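Side-chain contacts in RNA silencing suppressor p19 (Tomato bushy stunt virus, PDB 4J39), which probably suppresses RNA silencing in the host by binding silencing RNAs as a homodimer and selecting them by the length of their duplex: residues L52-T57 and E121-A126; G66-D71 and R117-L122. One frame throughout, in Å; residues are numbered along the deposited sequence.

Contact 1 (L52-T57 and E121-A126); sequences LRYDRT and ELLQLA
With CG of Tyr54 anti to the backbone N (chi1 175°) and CG of Leu123 beside its own backbone N (chi1 -65°), the phenol reaches the C-terminal part of helix 108-124 while the leucine side chain crosses the ring at a slant. The hydroxyl donates to the backbone carbonyl of Leu123, Tyr54 OH lying 2.8 Å from Leu123 O. The donor stands 61° out of the carbonyl plane, away from either lone pair. It gives the hydroxyl of a buried tyrosine a main-chain acceptor near the C-terminal end of the helix. Leu123 packs against the same part of the tyrosine: its CB is 3.9 Å from Tyr54 CE2, and its CD2 lies 4.0 Å from Tyr54 CD2. Over the centre of one ring face comes the backbone N of Arg56, 3.6 Å above the plane, as the chain turns back across its own tyrosine. Asp55 OD1 shapes that turn: it takes the backbone N of Thr57 in an Asx turn and also Thr57 OG1 on its syn lone pair. Thr57 N-caps helix 58-65. Phe37 of strand 36-43 touches both Tyr54 and Leu123, and Leu61 of helix 58-65 and Phe94 of strand 87-94 also pack on Leu123, so the contact joins the end of strand 46-53 to two helices lying against the sheet.

Contact 2 (G66-D71 and R117-L122); sequences GSWTGD and RSKQEL. With SO4 (sulfate ion), chain E.
Ser67 meets Lys119 first, its OG only 2.7 Å from Lys119 NZ. Its chi1 of 72° turns OG toward that amine, Glu39 and the carbonyl of Val64, the last two being its hydrogen-bond partners. Trp68 follows with its indole running past the lysine chain in the opposite direction. Trp68 NE1 and Lys119 NZ lie 3.4 Å apart, but both are donors and do not bond to each other; instead both face Glu39 OE2, NE1 through a weak hydrogen bond and NZ through a salt bridge. The carbonyl of Trp68 is linked to the lysine through a water, which donates to Trp68 O over 3.1 Å and accepts from Lys119 NZ over 2.9 Å. This water also sits above one face of the indole, 3.3 Å from its plane and offset toward the rim. Trp41 meets the indole edge-to-face, and Tyr90 adds a further ring contact. Thr69 N-caps helix 70-78, and at that helix start Gly70 N donates to a sulfate ion, probably from the crystallisation liquor, 2.6 Å from SO4 O3 with an N-H...O angle of 158°. From the other segment, Lys119 leaves helix 108-124 with CG anti to its backbone N and stays extended to its tip, which carries the amine to the loop and to the carbonyl of Val64, a further hydrogen-bond acceptor. The loop between helices 58-65 and 70-78 is thus joined to helix 108-124 through Glu39 of strand 36-43. A buried lysine is gripped by a carboxylate, a main-chain carbonyl and a water, and the nearby negative charge of Glu39 would be expected to stabilise its protonated form.

Contacts 1 and 2 lie 12 Å apart, centre to centre, within the p19 core, and both end on helix 108-124, where they share Glu121 and Leu122. Their first segments follow each other along the chain: 52-57 leaves strand 46-53 and leads into helix 58-65; after that helix, segment 66-71 leads into helix 70-78. The two contacts also touch directly, Leu52 CD1 packing 3.4 Å from Ser67 CB. Helix 108-124 is therefore joined to the segments that flank helix 58-65, by a tyrosine before it and by a buried lysine after it. The shared Glu121 and Leu122 pack on the second subunit, so one helix carries both the intrachain contacts and part of the dimer interface.

Contact 1 (L52-T57 and E121-A126)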
loop_
_atom_site.group_PDB
_atom_site.type_symbol
_atom_site.label_atom_id
_atom_site.label_comp_id
_atom_site.label_asym_id
_atom_site.label_seq_id
_atom_site.Cartn_x
_atom_site.Cartn_y
_atom_site.Cartn_z
ATOM N N LEU A 52 -3.604 -13.939 -11.048
ATOM C CA LEU A 52 -5.040 -14.282 -11.160
ATOM C C LEU A 52 -5.598 -13.434 -12.350
ATOM O O LEU A 52 -5.286 -12.235 -12.435
ATOM C CB LEU A 52 -5.764 -13.961 -9.917
ATOM C CG LEU A 52 -5.484 -14.917 -8.702
ATOM C CD1 LEU A 52 -6.093 -14.325 -7.435
ATOM C CD2 LEU A 52 -5.801 -16.353 -9.037
ATOM N N ARG A 53 -6.442 -14.091 -13.149
ATOM C CA ARG A 53 -7.067 -13.438 -14.350
ATOM C C ARG A 53 -8.068 -12.496 -13.850
ATOM O O ARG A 53 -8.862 -12.802 -12.954
ATOM C CB ARG A 53 -7.662 -14.476 -15.312
ATOM C CG ARG A 53 -6.686 -15.579 -15.661
ATOM C CD ARG A 53 -5.422 -14.929 -16.216
ATOM N NE ARG A 53 -4.362 -15.950 -16.482
ATOM C CZ ARG A 53 -4.228 -16.572 -17.617
ATOM N NH1 ARG A 53 -3.298 -17.496 -17.808
ATOM N NH2 ARG A 53 -4.973 -16.145 -18.691
ATOM N N TYR A 54 -8.187 -11.365 -14.540
ATOM C CA TYR A 54 -9.016 -10.318 -14.051
ATOM C C TYR A 54 -9.405 -9.461 -15.247
ATOM O O TYR A 54 -8.541 -8.977 -15.960
ATOM C CB TYR A 54 -8.441 -9.441 -12.935
ATOM C CG TYR A 54 -9.344 -8.270 -12.541
ATOM C CD1 TYR A 54 -10.625 -8.469 -11.989
ATOM C CD2 TYR A 54 -8.875 -6.938 -12.669
ATOM C CE1 TYR A 54 -11.404 -7.419 -11.653
ATOM C CE2 TYR A 54 -9.653 -5.870 -12.276
ATOM C CZ TYR A 54 -10.948 -6.106 -11.814
ATOM O OH TYR A 54 -11.689 -4.961 -11.481
ATOM N N ASP A 55 -10.702 -9.270 -15.460
ATOM C CA ASP A 55 -11.138 -8.619 -16.738
ATOM C C ASP A 55 -11.974 -7.371 -16.489
ATOM O O ASP A 55 -12.650 -6.876 -17.438
ATOM C CB ASP A 55 -11.916 -9.572 -17.654
ATOM C CG ASP A 55 -13.303 -9.940 -17.096
ATOM O OD1 ASP A 55 -13.771 -9.422 -16.033
ATOM O OD2 ASP A 55 -13.983 -10.730 -17.834
ATOM N N ARG A 56 -11.991 -6.919 -15.233
ATOM C CA ARG A 56 -12.572 -5.681 -14.800
ATOM C C ARG A 56 -14.054 -5.656 -14.844
ATOM O O ARG A 56 -14.599 -4.602 -14.919
ATOM C CB ARG A 56 -12.061 -4.504 -15.664
ATOM C CG ARG A 56 -10.590 -4.242 -15.672
ATOM C CD ARG A 56 -10.503 -2.765 -16.080
ATOM N NE ARG A 56 -9.195 -2.420 -16.616
ATOM C CZ ARG A 56 -8.860 -1.213 -17.112
ATOM N NH1 ARG A 56 -9.744 -0.209 -17.170
ATOM N NH2 ARG A 56 -7.617 -1.015 -17.559
ATOM N N THR A 57 -14.688 -6.818 -14.827
ATOM C CA THR A 57 -16.127 -6.937 -14.655
ATOM C C THR A 57 -16.434 -7.135 -13.202
ATOM O O THR A 57 -15.521 -7.551 -12.349
ATOM C CB THR A 57 -16.674 -8.117 -15.472
ATOM O OG1 THR A 57 -16.127 -9.389 -14.910
ATOM C CG2 THR A 57 -16.362 -7.970 -16.977
ATOM N N GLU A 121 -9.533 -1.316 -4.200
ATOM C CA GLU A 121 -9.414 0.038 -4.802
ATOM C C GLU A 121 -8.524 0.003 -6.005
ATOM O O GLU A 121 -8.805 0.636 -7.032
ATOM C CB GLU A 121 -8.929 1.024 -3.732
ATOM C CG GLU A 121 -9.910 1.018 -2.451
ATOM C CD GLU A 121 -10.818 2.269 -2.135
ATOM O OE1 GLU A 121 -10.306 3.428 -2.018
ATOM O OE2 GLU A 121 -12.038 2.017 -1.942
ATOM N N LEU A 122 -7.442 -0.806 -5.948
ATOM C CA LEU A 122 -6.583 -0.917 -7.119
ATOM C C LEU A 122 -7.234 -1.542 -8.335
ATOM O O LEU A 122 -7.103 -1.091 -9.491
ATOM C CB LEU A 122 -5.286 -1.733 -6.730
ATOM C CG LEU A 122 -4.259 -1.801 -7.805
ATOM C CD1 LEU A 122 -3.807 -0.404 -8.437
ATOM C CD2 LEU A 122 -2.955 -2.603 -7.321
ATOM N N LEU A 123 -7.971 -2.622 -8.085
ATOM C CA LEU A 123 -8.627 -3.373 -9.132
ATOM C C LEU A 123 -9.823 -2.550 -9.731
ATOM O O LEU A 123 -10.139 -2.720 -10.893
ATOM C CB LEU A 123 -9.054 -4.746 -8.611
ATOM C CG LEU A 123 -7.907 -5.692 -8.198
ATOM C CD1 LEU A 123 -8.553 -7.100 -7.658
ATOM C CD2 LEU A 123 -6.932 -5.847 -9.367
ATOM N N GLN A 124 -10.290 -1.578 -8.991
ATOM C CA GLN A 124 -11.434 -0.747 -9.493
ATOM C C GLN A 124 -11.014 0.624 -10.009
ATOM O O GLN A 124 -11.903 1.416 -10.426
ATOM C CB GLN A 124 -12.427 -0.503 -8.418
ATOM C CG GLN A 124 -13.098 -1.732 -7.871
ATOM C CD GLN A 124 -14.175 -1.442 -6.855
ATOM O OE1 GLN A 124 -15.352 -1.776 -7.090
ATOM N NE2 GLN A 124 -13.811 -0.817 -5.751
ATOM N N LEU A 125 -9.728 0.911 -9.991
ATOM C CA LEU A 125 -9.251 2.245 -10.353
ATOM C C LEU A 125 -9.642 2.513 -11.809
ATOM O O LEU A 125 -9.441 1.665 -12.671
ATOM C CB LEU A 125 -7.736 2.299 -10.265
ATOM C CG LEU A 125 -6.901 3.489 -9.718
ATOM C CD1 LEU A 125 -5.530 3.458 -10.518
ATOM C CD2 LEU A 125 -7.647 4.895 -9.604
ATOM N N ALA A 126 -10.156 3.716 -12.075
ATOM C CA ALA A 126 -10.628 4.065 -13.425
ATOM C C ALA A 126 -9.510 3.984 -14.495
ATOM O O ALA A 126 -8.297 4.086 -14.178
ATOM C CB ALA A 126 -11.355 5.460 -13.420
#

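Contact 2 (G66-D71 and R117-L122)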
loop_
_atom_site.group_PDB
_atom_site.type_symbol
_atom_site.label_atom_id
_atom_site.label_comp_id
_atom_site.label_asym_id
_atom_site.label_seq_id
_atom_site.Cartn_x
_atom_site.Cartn_y
_atom_site.Cartn_z
ATOM N N GLY A 66 -12.143 -13.283 -3.770
ATOM C CA GLY A 66 -12.290 -14.549 -2.979
ATOM C C GLY A 66 -10.963 -15.280 -2.848
ATOM O O GLY A 66 -10.922 -16.353 -2.277
ATOM N N SER A 67 -9.855 -14.716 -3.341
ATOM C CA SER A 67 -8.573 -15.559 -3.410
ATOM C C SER A 67 -7.920 -15.740 -2.046
ATOM O O SER A 67 -7.078 -16.672 -1.837
ATOM C CB SER A 67 -7.610 -14.957 -4.433
ATOM O OG SER A 67 -7.104 -13.814 -3.928
ATOM N N TRP A 68 -8.273 -14.925 -1.079
ATOM C CA TRP A 68 -7.877 -15.025 0.297
ATOM C C TRP A 68 -8.797 -14.307 1.215
ATOM O O TRP A 68 -9.462 -13.364 0.811
ATOM C CB TRP A 68 -6.377 -14.592 0.509
ATOM C CG TRP A 68 -6.106 -13.145 0.167
ATOM C CD1 TRP A 68 -5.675 -12.668 -1.030
ATOM C CD2 TRP A 68 -6.323 -12.045 1.010
ATOM N NE1 TRP A 68 -5.570 -11.284 -0.953
ATOM C CE2 TRP A 68 -5.988 -10.858 0.271
ATOM C CE3 TRP A 68 -6.697 -11.899 2.329
ATOM C CZ2 TRP A 68 -6.081 -9.567 0.867
ATOM C CZ3 TRP A 68 -6.790 -10.680 2.906
ATOM C CH2 TRP A 68 -6.473 -9.515 2.175
ATOM N N THR A 69 -8.839 -14.726 2.490
ATOM C CA THR A 69 -9.655 -14.092 3.511
ATOM C C THR A 69 -8.802 -13.847 4.745
ATOM O O THR A 69 -7.638 -14.423 4.893
ATOM C CB THR A 69 -10.863 -14.991 3.828
ATOM O OG1 THR A 69 -10.286 -16.165 4.440
ATOM C CG2 THR A 69 -11.728 -15.374 2.653
ATOM N N GLY A 70 -9.271 -13.106 5.702
ATOM C CA GLY A 70 -8.566 -12.912 6.981
ATOM C C GLY A 70 -8.303 -14.297 7.636
ATOM O O GLY A 70 -7.154 -14.560 8.157
ATOM N N ASP A 71 -9.321 -15.142 7.561
ATOM C CA ASP A 71 -9.167 -16.504 8.123
ATOM C C ASP A 71 -8.118 -17.353 7.401
ATOM O O ASP A 71 -7.270 -18.030 8.054
ATOM C CB ASP A 71 -10.470 -17.248 8.163
ATOM C CG ASP A 71 -11.470 -16.696 9.237
ATOM O OD1 ASP A 71 -12.613 -17.207 9.169
ATOM O OD2 ASP A 71 -11.110 -15.873 10.098
ATOM N N ARG A 117 -8.880 -3.869 1.356
ATOM C CA ARG A 117 -9.363 -2.517 0.954
ATOM C C ARG A 117 -8.429 -2.043 -0.204
ATOM O O ARG A 117 -8.883 -1.594 -1.281
ATOM C CB ARG A 117 -9.330 -1.532 2.138
ATOM C CG ARG A 117 -10.314 -1.769 3.272
ATOM C CD ARG A 117 -10.324 -0.620 4.353
ATOM N NE ARG A 117 -11.237 -0.784 5.506
ATOM C CZ ARG A 117 -11.678 -1.979 6.007
ATOM N NH1 ARG A 117 -11.338 -3.209 5.509
ATOM N NH2 ARG A 117 -12.451 -1.962 7.076
ATOM N N SER A 118 -7.119 -2.299 -0.041
ATOM C CA SER A 118 -6.149 -1.896 -1.106
ATOM C C SER A 118 -6.377 -2.600 -2.416
ATOM O O SER A 118 -6.345 -2.030 -3.512
ATOM C CB SER A 118 -4.727 -2.256 -0.629
ATOM O OG SER A 118 -4.281 -1.451 0.460
ATOM N N LYS A 119 -6.572 -3.901 -2.282
ATOM C CA LYS A 119 -6.822 -4.750 -3.420
ATOM C C LYS A 119 -8.102 -4.225 -4.163
ATOM O O LYS A 119 -8.089 -4.109 -5.334
ATOM C CB LYS A 119 -7.067 -6.236 -2.999
ATOM C CG LYS A 119 -7.315 -7.160 -4.113
ATOM C CD LYS A 119 -7.433 -8.621 -3.534
ATOM C CE LYS A 119 -7.555 -9.705 -4.535
ATOM N NZ LYS A 119 -7.396 -11.085 -3.857
ATOM N N GLN A 120 -9.161 -4.136 -3.439
ATOM C CA GLN A 120 -10.434 -3.627 -4.047
ATOM C C GLN A 120 -10.234 -2.255 -4.807
ATOM O O GLN A 120 -10.570 -2.170 -5.986
ATOM C CB GLN A 120 -11.450 -3.394 -2.913
ATOM C CG GLN A 120 -11.985 -4.681 -2.178
ATOM C CD GLN A 120 -12.618 -4.477 -0.760
ATOM O OE1 GLN A 120 -13.051 -5.438 -0.160
ATOM N NE2 GLN A 120 -12.690 -3.241 -0.259
ATOM N N GLU A 121 -9.533 -1.316 -4.200
ATOM C CA GLU A 121 -9.414 0.038 -4.802
ATOM C C GLU A 121 -8.524 0.003 -6.005
ATOM O O GLU A 121 -8.805 0.636 -7.032
ATOM C CB GLU A 121 -8.929 1.024 -3.732
ATOM C CG GLU A 121 -9.910 1.018 -2.451
ATOM C CD GLU A 121 -10.818 2.269 -2.135
ATOM O OE1 GLU A 121 -10.306 3.428 -2.018
ATOM O OE2 GLU A 121 -12.038 2.017 -1.942
ATOM N N LEU A 122 -7.442 -0.806 -5.948
ATOM C CA LEU A 122 -6.583 -0.917 -7.119
ATOM C C LEU A 122 -7.234 -1.542 -8.335
ATOM O O LEU A 122 -7.103 -1.091 -9.491
ATOM C CB LEU A 122 -5.286 -1.733 -6.730
ATOM C CG LEU A 122 -4.259 -1.801 -7.805
ATOM C CD1 LEU A 122 -3.807 -0.404 -8.437
ATOM C CD2 LEU A 122 -2.955 -2.603 -7.321
HETATM S S SO4 E . -11.054 -10.004 4.991
HETATM O O1 SO4 E . -12.381 -9.475 5.335
HETATM O O2 SO4 E . -10.064 -9.311 5.903
HETATM O O3 SO4 E . -11.223 -11.469 5.039
HETATM O O4 SO4 E . -10.691 -9.798 3.597
HETATM O O HOH W 1 -8.887 -11.334 -1.437
#